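Mevalonate 3-kinase (Thermoplasma acidophilum, PDB 4RKS) phosphorylates (R)-mevalonate with ATP to give (R)-3-phosphomevalonate, a step of the alternative mevalonate pathway of extremely acidophilic archaea. Local coordinates at residues A[232-237]-A[247-252]; A[183-188]-A[241-246]. One frame throughout, in Å; residues are numbered along the deposited sequence.

Contact 1 (A[232-237]-A[247-252]); sequences HMIKEY and FDLAQE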
ATOM      1  N   HIS A 232      11.313   1.500 -14.410  1.00 26.04           N
ATOM      2  CA  HIS A 232      12.298   2.391 -15.025  1.00 23.90           C
ATOM      3  C   HIS A 232      11.600   3.485 -15.834  1.00 22.80           C
ATOM      4  O   HIS A 232      12.015   4.638 -15.806  1.00 24.38           O
ATOM      5  CB  HIS A 232      13.283   1.613 -15.914  1.00 21.54           C
ATOM      6  CG  HIS A 232      14.447   1.040 -15.163  1.00 34.16           C
ATOM      7  ND1 HIS A 232      14.705  -0.315 -15.095  1.00 43.02           N
ATOM      8  CD2 HIS A 232      15.419   1.641 -14.433  1.00 36.70           C
ATOM      9  CE1 HIS A 232      15.789  -0.522 -14.366  1.00 39.57           C
ATOM     10  NE2 HIS A 232      16.243   0.648 -13.954  1.00 37.12           N
ATOM     11  N   MET A 233      10.521   3.130 -16.528  1.00 23.63           N
ATOM     12  CA  MET A 233       9.772   4.119 -17.278  1.00 26.58           C
ATOM     13  C   MET A 233       9.157   5.154 -16.347  1.00 25.43           C
ATOM     14  O   MET A 233       9.086   6.326 -16.684  1.00 27.96           O
ATOM     15  CB  MET A 233       8.705   3.442 -18.137  1.00 30.54           C
ATOM     16  CG  MET A 233       9.297   2.559 -19.228  1.00 26.29           C
ATOM     17  SD  MET A 233       8.063   1.647 -20.179  1.00 40.73           S
ATOM     18  CE  MET A 233       7.133   2.993 -20.906  1.00 45.74           C
ATOM     19  N   ILE A 234       8.747   4.732 -15.157  1.00 21.66           N
ATOM     20  CA  ILE A 234       8.191   5.673 -14.185  1.00 20.53           C
ATOM     21  C   ILE A 234       9.277   6.607 -13.638  1.00 20.35           C
ATOM     22  O   ILE A 234       9.055   7.811 -13.540  1.00 23.73           O
ATOM     23  CB  ILE A 234       7.483   4.930 -13.045  1.00 22.87           C
ATOM     24  CG1 ILE A 234       6.181   4.325 -13.584  1.00 26.20           C
ATOM     25  CG2 ILE A 234       7.187   5.871 -11.852  1.00 23.35           C
ATOM     26  CD1 ILE A 234       5.519   3.383 -12.645  1.00 34.58           C
ATOM     27  N   LYS A 235      10.458   6.061 -13.332  1.00 20.28           N
ATOM     28  CA  LYS A 235      11.561   6.888 -12.838  1.00 28.69           C
ATOM     29  C   LYS A 235      11.933   7.965 -13.866  1.00 29.13           C
ATOM     30  O   LYS A 235      12.267   9.087 -13.499  1.00 26.86           O
ATOM     31  CB  LYS A 235      12.788   6.032 -12.486  1.00 29.18           C
ATOM     32  CG  LYS A 235      13.830   6.768 -11.611  1.00 30.92           C
ATOM     33  CD  LYS A 235      14.860   5.818 -10.967  1.00 29.37           C
ATOM     34  CE  LYS A 235      15.925   6.615 -10.200  1.00 29.98           C
ATOM     35  NZ  LYS A 235      16.832   5.746  -9.407  1.00 32.35           N
ATOM     36  N   GLU A 236      11.841   7.620 -15.147  1.00 31.29           N
ATOM     37  CA  GLU A 236      12.075   8.570 -16.237  1.00 26.74           C
ATOM     38  C   GLU A 236      10.994   9.646 -16.352  1.00 24.54           C
ATOM     39  O   GLU A 236      11.295  10.833 -16.512  1.00 28.71           O
ATOM     40  CB  GLU A 236      12.172   7.821 -17.564  1.00 36.93           C
ATOM     41  CG  GLU A 236      13.354   6.864 -17.655  1.00 49.46           C
ATOM     42  CD  GLU A 236      14.694   7.584 -17.651  1.00 57.11           C
ATOM     43  OE1 GLU A 236      14.826   8.620 -18.345  1.00 54.70           O
ATOM     44  OE2 GLU A 236      15.610   7.116 -16.941  1.00 60.77           O
ATOM     45  N   TYR A 237       9.732   9.235 -16.305  1.00 26.03           N
ATOM     46  CA  TYR A 237       8.638  10.207 -16.320  1.00 26.28           C
ATOM     47  C   TYR A 237       8.789  11.219 -15.183  1.00 27.69           C
ATOM     48  O   TYR A 237       8.443  12.394 -15.327  1.00 29.27           O
ATOM     49  CB  TYR A 237       7.286   9.503 -16.199  1.00 26.39           C
ATOM     50  CG  TYR A 237       6.806   8.827 -17.456  1.00 27.18           C
ATOM     51  CD1 TYR A 237       6.880   9.465 -18.688  1.00 35.99           C
ATOM     52  CD2 TYR A 237       6.255   7.548 -17.412  1.00 30.46           C
ATOM     53  CE1 TYR A 237       6.426   8.841 -19.849  1.00 34.84           C
ATOM     54  CE2 TYR A 237       5.801   6.914 -18.569  1.00 29.44           C
ATOM     55  CZ  TYR A 237       5.888   7.568 -19.781  1.00 36.69           C
ATOM     56  OH  TYR A 237       5.440   6.944 -20.928  1.00 40.30           O
ATOM     57  N   PHE A 247       0.417   7.612 -14.771  1.00 23.94           N
ATOM     58  CA  PHE A 247      -0.880   6.974 -14.530  1.00 24.46           C
ATOM     59  C   PHE A 247      -1.369   6.210 -15.756  1.00 23.67           C
ATOM     60  O   PHE A 247      -1.920   5.115 -15.615  1.00 23.45           O
ATOM     61  CB  PHE A 247      -1.928   7.990 -14.095  1.00 21.10           C
ATOM     62  CG  PHE A 247      -1.851   8.354 -12.628  1.00 26.16           C
ATOM     63  CD1 PHE A 247      -2.040   7.389 -11.654  1.00 25.12           C
ATOM     64  CD2 PHE A 247      -1.619   9.668 -12.229  1.00 30.75           C
ATOM     65  CE1 PHE A 247      -1.984   7.718 -10.310  1.00 28.61           C
ATOM     66  CE2 PHE A 247      -1.561  10.004 -10.868  1.00 25.26           C
ATOM     67  CZ  PHE A 247      -1.746   9.024  -9.919  1.00 29.37           C
ATOM     68  N   ASP A 248      -1.145   6.761 -16.949  1.00 22.40           N
ATOM     69  CA  ASP A 248      -1.374   6.007 -18.188  1.00 23.11           C
ATOM     70  C   ASP A 248      -0.690   4.640 -18.149  1.00 26.30           C
ATOM     71  O   ASP A 248      -1.277   3.631 -18.531  1.00 27.43           O
ATOM     72  CB  ASP A 248      -0.852   6.760 -19.410  1.00 27.09           C
ATOM     73  CG  ASP A 248      -1.691   7.965 -19.775  1.00 33.79           C
ATOM     74  OD1 ASP A 248      -2.809   8.128 -19.240  1.00 32.13           O
ATOM     75  OD2 ASP A 248      -1.218   8.752 -20.621  1.00 36.80           O
ATOM     76  N   LEU A 249       0.567   4.618 -17.703  1.00 24.18           N
ATOM     77  CA  LEU A 249       1.322   3.371 -17.622  1.00 22.59           C
ATOM     78  C   LEU A 249       0.757   2.436 -16.542  1.00 23.07           C
ATOM     79  O   LEU A 249       0.699   1.224 -16.744  1.00 23.17           O
ATOM     80  CB  LEU A 249       2.800   3.665 -17.361  1.00 22.27           C
ATOM     81  CG  LEU A 249       3.821   2.522 -17.325  1.00 29.23           C
ATOM     82  CD1 LEU A 249       5.196   3.044 -17.643  1.00 31.35           C
ATOM     83  CD2 LEU A 249       3.869   1.887 -15.941  1.00 43.41           C
ATOM     84  N   ALA A 250       0.353   3.001 -15.409  1.00 21.69           N
ATOM     85  CA  ALA A 250      -0.283   2.236 -14.349  1.00 26.27           C
ATOM     86  C   ALA A 250      -1.520   1.502 -14.872  1.00 27.46           C
ATOM     87  O   ALA A 250      -1.764   0.363 -14.489  1.00 23.19           O
ATOM     88  CB  ALA A 250      -0.657   3.133 -13.195  1.00 22.49           C
ATOM     89  N   GLN A 251      -2.290   2.153 -15.743  1.00 24.26           N
ATOM     90  CA  GLN A 251      -3.464   1.512 -16.336  1.00 23.02           C
ATOM     91  C   GLN A 251      -3.055   0.366 -17.265  1.00 23.59           C
ATOM     92  O   GLN A 251      -3.693  -0.683 -17.270  1.00 29.83           O
ATOM     93  CB  GLN A 251      -4.331   2.527 -17.104  1.00 27.94           C
ATOM     94  CG  GLN A 251      -5.488   1.866 -17.857  1.00 24.24           C
ATOM     95  CD  GLN A 251      -6.483   2.861 -18.439  1.00 28.91           C
ATOM     96  OE1 GLN A 251      -6.883   3.823 -17.781  1.00 24.34           O
ATOM     97  NE2 GLN A 251      -6.899   2.617 -19.672  1.00 26.99           N
ATOM     98  N   GLU A 252      -1.993   0.557 -18.041  1.00 30.73           N
ATOM     99  CA  GLU A 252      -1.493  -0.516 -18.908  1.00 33.28           C
ATOM    100  C   GLU A 252      -0.950  -1.678 -18.080  1.00 36.15           C
ATOM    101  O   GLU A 252      -1.180  -2.837 -18.410  1.00 24.39           O
ATOM    102  CB  GLU A 252      -0.411  -0.002 -19.854  1.00 33.70           C
ATOM    103  CG  GLU A 252      -0.913   1.054 -20.819  1.00 56.07           C
ATOM    104  CD  GLU A 252       0.115   1.424 -21.871  1.00 74.88           C
ATOM    105  OE1 GLU A 252       0.628   0.508 -22.550  1.00 80.33           O
ATOM    106  OE2 GLU A 252       0.409   2.633 -22.016  1.00 81.65           O
TER

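Contact 2 (A[183-188]-A[241-246]); sequences KILDPE and NDIKGI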
ATOM      1  N   LYS A 183      12.156   6.702  -2.905  1.00 25.46           N
ATOM      2  CA  LYS A 183      11.190   7.775  -3.133  1.00 27.36           C
ATOM      3  C   LYS A 183      11.443   8.421  -4.482  1.00 26.07           C
ATOM      4  O   LYS A 183      12.552   8.875  -4.747  1.00 19.86           O
ATOM      5  CB  LYS A 183      11.278   8.830  -2.033  1.00 28.90           C
ATOM      6  CG  LYS A 183      10.804   8.340  -0.689  1.00 33.52           C
ATOM      7  CD  LYS A 183      11.632   8.933   0.444  1.00 41.18           C
ATOM      8  CE  LYS A 183      11.346  10.410   0.618  1.00 48.61           C
ATOM      9  NZ  LYS A 183      11.978  10.941   1.856  1.00 48.67           N
ATOM     10  N   ILE A 184      10.407   8.488  -5.313  1.00 19.54           N
ATOM     11  CA  ILE A 184      10.555   8.942  -6.695  1.00 19.77           C
ATOM     12  C   ILE A 184       9.954  10.327  -6.923  1.00 18.36           C
ATOM     13  O   ILE A 184      10.534  11.153  -7.631  1.00 22.91           O
ATOM     14  CB  ILE A 184       9.898   7.920  -7.668  1.00 24.29           C
ATOM     15  CG1 ILE A 184      10.559   6.547  -7.522  1.00 26.58           C
ATOM     16  CG2 ILE A 184      10.013   8.378  -9.078  1.00 22.38           C
ATOM     17  CD1 ILE A 184      12.043   6.533  -7.869  1.00 23.25           C
ATOM     18  N   LEU A 185       8.791  10.577  -6.316  1.00 19.54           N
ATOM     19  CA  LEU A 185       8.155  11.894  -6.325  1.00 21.98           C
ATOM     20  C   LEU A 185       7.460  12.154  -4.980  1.00 21.17           C
ATOM     21  O   LEU A 185       6.917  11.226  -4.354  1.00 22.18           O
ATOM     22  CB  LEU A 185       7.130  12.016  -7.463  1.00 22.49           C
ATOM     23  CG  LEU A 185       7.581  12.157  -8.923  1.00 21.41           C
ATOM     24  CD1 LEU A 185       6.343  12.090  -9.843  1.00 19.16           C
ATOM     25  CD2 LEU A 185       8.359  13.464  -9.143  1.00 19.24           C
ATOM     26  N   ASP A 186       7.496  13.408  -4.545  1.00 17.83           N
ATOM     27  CA  ASP A 186       6.792  13.860  -3.341  1.00 25.15           C
ATOM     28  C   ASP A 186       5.281  13.917  -3.597  1.00 25.72           C
ATOM     29  O   ASP A 186       4.851  14.055  -4.741  1.00 22.10           O
ATOM     30  CB  ASP A 186       7.288  15.255  -2.912  1.00 20.52           C
ATOM     31  CG  ASP A 186       8.769  15.280  -2.534  1.00 29.57           C
ATOM     32  OD1 ASP A 186       9.293  14.250  -2.052  1.00 25.38           O
ATOM     33  OD2 ASP A 186       9.403  16.352  -2.693  1.00 32.01           O
ATOM     34  N   PRO A 187       4.473  13.844  -2.531  1.00 17.78           N
ATOM     35  CA  PRO A 187       3.026  14.077  -2.655  1.00 22.02           C
ATOM     36  C   PRO A 187       2.702  15.419  -3.331  1.00 23.51           C
ATOM     37  O   PRO A 187       1.708  15.508  -4.046  1.00 21.42           O
ATOM     38  CB  PRO A 187       2.526  14.055  -1.194  1.00 21.67           C
ATOM     39  CG  PRO A 187       3.754  13.904  -0.317  1.00 20.36           C
ATOM     40  CD  PRO A 187       4.871  13.424  -1.173  1.00 16.88           C
ATOM     41  N   GLU A 188       3.550  16.427  -3.142  1.00 22.04           N
ATOM     42  CA  GLU A 188       3.358  17.741  -3.773  1.00 28.18           C
ATOM     43  C   GLU A 188       3.362  17.692  -5.307  1.00 28.60           C
ATOM     44  O   GLU A 188       2.738  18.531  -5.953  1.00 22.43           O
ATOM     45  CB  GLU A 188       4.435  18.720  -3.299  1.00 33.06           C
ATOM     46  CG  GLU A 188       4.277  19.183  -1.853  1.00 40.34           C
ATOM     47  CD  GLU A 188       4.588  18.099  -0.824  1.00 41.58           C
ATOM     48  OE1 GLU A 188       5.296  17.121  -1.153  1.00 21.83           O
ATOM     49  OE2 GLU A 188       4.117  18.232   0.325  1.00 59.02           O
ATOM     50  N   ASN A 241       8.169  15.422 -14.244  1.00 29.16           N
ATOM     51  CA  ASN A 241       6.875  15.442 -13.566  1.00 31.50           C
ATOM     52  C   ASN A 241       5.731  15.062 -14.495  1.00 29.25           C
ATOM     53  O   ASN A 241       4.665  15.678 -14.449  1.00 30.58           O
ATOM     54  CB  ASN A 241       6.609  16.825 -12.954  1.00 40.32           C
ATOM     55  CG  ASN A 241       7.614  17.191 -11.880  1.00 45.10           C
ATOM     56  OD1 ASN A 241       7.858  16.415 -10.961  1.00 39.82           O
ATOM     57  ND2 ASN A 241       8.213  18.377 -11.996  1.00 52.88           N
ATOM     58  N   ASP A 242       5.951  14.055 -15.340  1.00 25.36           N
ATOM     59  CA  ASP A 242       4.920  13.622 -16.280  1.00 27.63           C
ATOM     60  C   ASP A 242       3.927  12.729 -15.562  1.00 26.59           C
ATOM     61  O   ASP A 242       3.964  11.503 -15.710  1.00 25.92           O
ATOM     62  CB  ASP A 242       5.526  12.883 -17.480  1.00 27.02           C
ATOM     63  CG  ASP A 242       4.503  12.622 -18.582  1.00 31.27           C
ATOM     64  OD1 ASP A 242       3.305  12.942 -18.379  1.00 23.01           O
ATOM     65  OD2 ASP A 242       4.895  12.092 -19.641  1.00 38.76           O
ATOM     66  N   ILE A 243       3.042  13.346 -14.787  1.00 28.06           N
ATOM     67  CA  ILE A 243       2.115  12.589 -13.958  1.00 26.06           C
ATOM     68  C   ILE A 243       1.134  11.786 -14.819  1.00 25.32           C
ATOM     69  O   ILE A 243       0.823  10.647 -14.494  1.00 21.01           O
ATOM     70  CB  ILE A 243       1.332  13.503 -13.008  1.00 27.40           C
ATOM     71  CG1 ILE A 243       2.292  14.339 -12.149  1.00 26.56           C
ATOM     72  CG2 ILE A 243       0.431  12.669 -12.123  1.00 20.13           C
ATOM     73  CD1 ILE A 243       3.223  13.509 -11.286  1.00 25.47           C
ATOM     74  N   LYS A 244       0.654  12.376 -15.917  1.00 23.34           N
ATOM     75  CA  LYS A 244      -0.235  11.644 -16.814  1.00 24.31           C
ATOM     76  C   LYS A 244       0.423  10.389 -17.385  1.00 23.82           C
ATOM     77  O   LYS A 244      -0.217   9.345 -17.496  1.00 25.53           O
ATOM     78  CB  LYS A 244      -0.725  12.546 -17.948  1.00 29.42           C
ATOM     79  CG  LYS A 244      -1.811  13.526 -17.512  1.00 27.39           C
ATOM     80  CD  LYS A 244      -2.398  14.254 -18.724  1.00 23.81           C
ATOM     81  CE  LYS A 244      -3.525  15.179 -18.330  1.00 40.21           C
ATOM     82  NZ  LYS A 244      -3.031  16.315 -17.511  1.00 46.35           N
ATOM     83  N   GLY A 245       1.704  10.474 -17.718  1.00 25.84           N
ATOM     84  CA  GLY A 245       2.409   9.325 -18.260  1.00 24.71           C
ATOM     85  C   GLY A 245       2.489   8.205 -17.240  1.00 28.04           C
ATOM     86  O   GLY A 245       2.303   7.030 -17.556  1.00 22.29           O
ATOM     87  N   ILE A 246       2.757   8.576 -15.999  1.00 21.51           N
ATOM     88  CA  ILE A 246       2.860   7.599 -14.931  1.00 27.02           C
ATOM     89  C   ILE A 246       1.525   6.873 -14.759  1.00 25.86           C
ATOM     90  O   ILE A 246       1.498   5.643 -14.664  1.00 22.82           O
ATOM     91  CB  ILE A 246       3.324   8.280 -13.613  1.00 20.89           C
ATOM     92  CG1 ILE A 246       4.814   8.640 -13.722  1.00 22.07           C
ATOM     93  CG2 ILE A 246       3.127   7.374 -12.409  1.00 21.54           C
ATOM     94  CD1 ILE A 246       5.280   9.675 -12.672  1.00 20.00           C
TER

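Contact 1 (A[232-237]-A[247-252])
Leu249 is the bump of this contact, and Met233, Ile234 and Tyr237 form the hollow that takes it. The two helix segments run antiparallel, with 167° between their directions, and their axes come no closer than 10.6 Å, so a single leucine can span much of the distance between them. Its CG stands anti to the backbone N (chi1 -176°), which carries the forked end out to the facing helix, where the two methyls part company. CD1 goes to the side formed by Met233 and Tyr237. It presses on Met233 at the root of the side chain, Leu249 CD1 lying 3.6 Å from Met233 CB. The chain then bends at chi3 (62°) and brings its own methyl to the same methyl, Met233 CE being 3.8 Å from Leu249 CD1. Tyr237 offers neither face of its ring here: Leu249 CD1 comes to the edge, near the ring plane, at 4.0 Å from CE2 of Tyr237. The second methyl takes the other side, with Leu249 CD2 4.0 Å from Ile234 CD1. With an alanine at Leu249 both methyls are gone, which would probably open a gap between the helices and let the Met233 thioether turn more freely. The hollow runs from exposed Met233 to buried Ile234, which also touches Val35 and Val36 in the loop whose sequence neighbours Gly34 and Leu37 line the mevalonate pocket; Ile234 itself stays about 11 Å, side chain to ligand, from the mevalonate. Phe247 and Ala250, neighbours of Leu249 on its helix, pack against strand 289-292. Such interlocking is typical of an alpha-alpha hairpin, here made by helices 220-238 and 243-262 of the C-terminal domain of this GHMP-family kinase.

Contact 2 (A[183-188]-A[241-246])
Leu185, which ends strand 179-185, meets Asn241, Ile243 and Ile246. Just before it Ile184 packs on Ile171, both residues touch Ala238, and the pair faces Leu169 in a classic beta bulge. At Leu185, CG lies anti to the carbonyl carbon (chi1 -73°), turning the forked end to the helix start, where the methyls divide the surface. CD1 takes the apolar share: Leu185 CD1 is 3.7 Å from Ile243 CD1, the side chains crossing at a slant. The same methyl meets Ile246 tip to tip, Leu185 CD1 standing 3.9 Å from Ile246 CD1. CD2 rests against the amide oxygen, 3.5 Å from Asn241 OD1. Beyond Leu185 come Asp186 and a short 3-10 turn at Pro187. The surface facing the leucine is shaped by a helix junction: Asn241 closes helix 220-238 in a Schellman motif, while Asp242 N-caps the next helix, its OD1 accepting from Gly245 N at 3.0 Å. No hydrogen bond joins the two segments, so what passes between them is van der Waals contact, methyl on methyl at Ile243 and Ile246, methyl on an amide oxygen at exposed Asn241, while polar bonds are made within each element or to third partners, such as Leu169.

In the fold
Helix 243-262 serves both contacts: its first turn receives the strand end in contact 2, and the following turns pair with helix 220-238 in contact 1. Tyr237 CB lies 3.6 Å from Ile246 CG1, and a probable backbone hydrogen bond joins Tyr237 O to Asp242 N across the helix junction. Both contacts are partly buried and mainly apolar. Their buried sides are Ile234 and Leu249 in contact 1, Ile243 and Ile246 in contact 2; toward the surface, contact 1 ends at the exposed Met233 thioether and a ring edge, contact 2 at the polar amide of exposed Asn241. Contact 1 locks neighbouring helices, whereas contact 2 brings the end of a strand, 53 residues away, to a capped helix start.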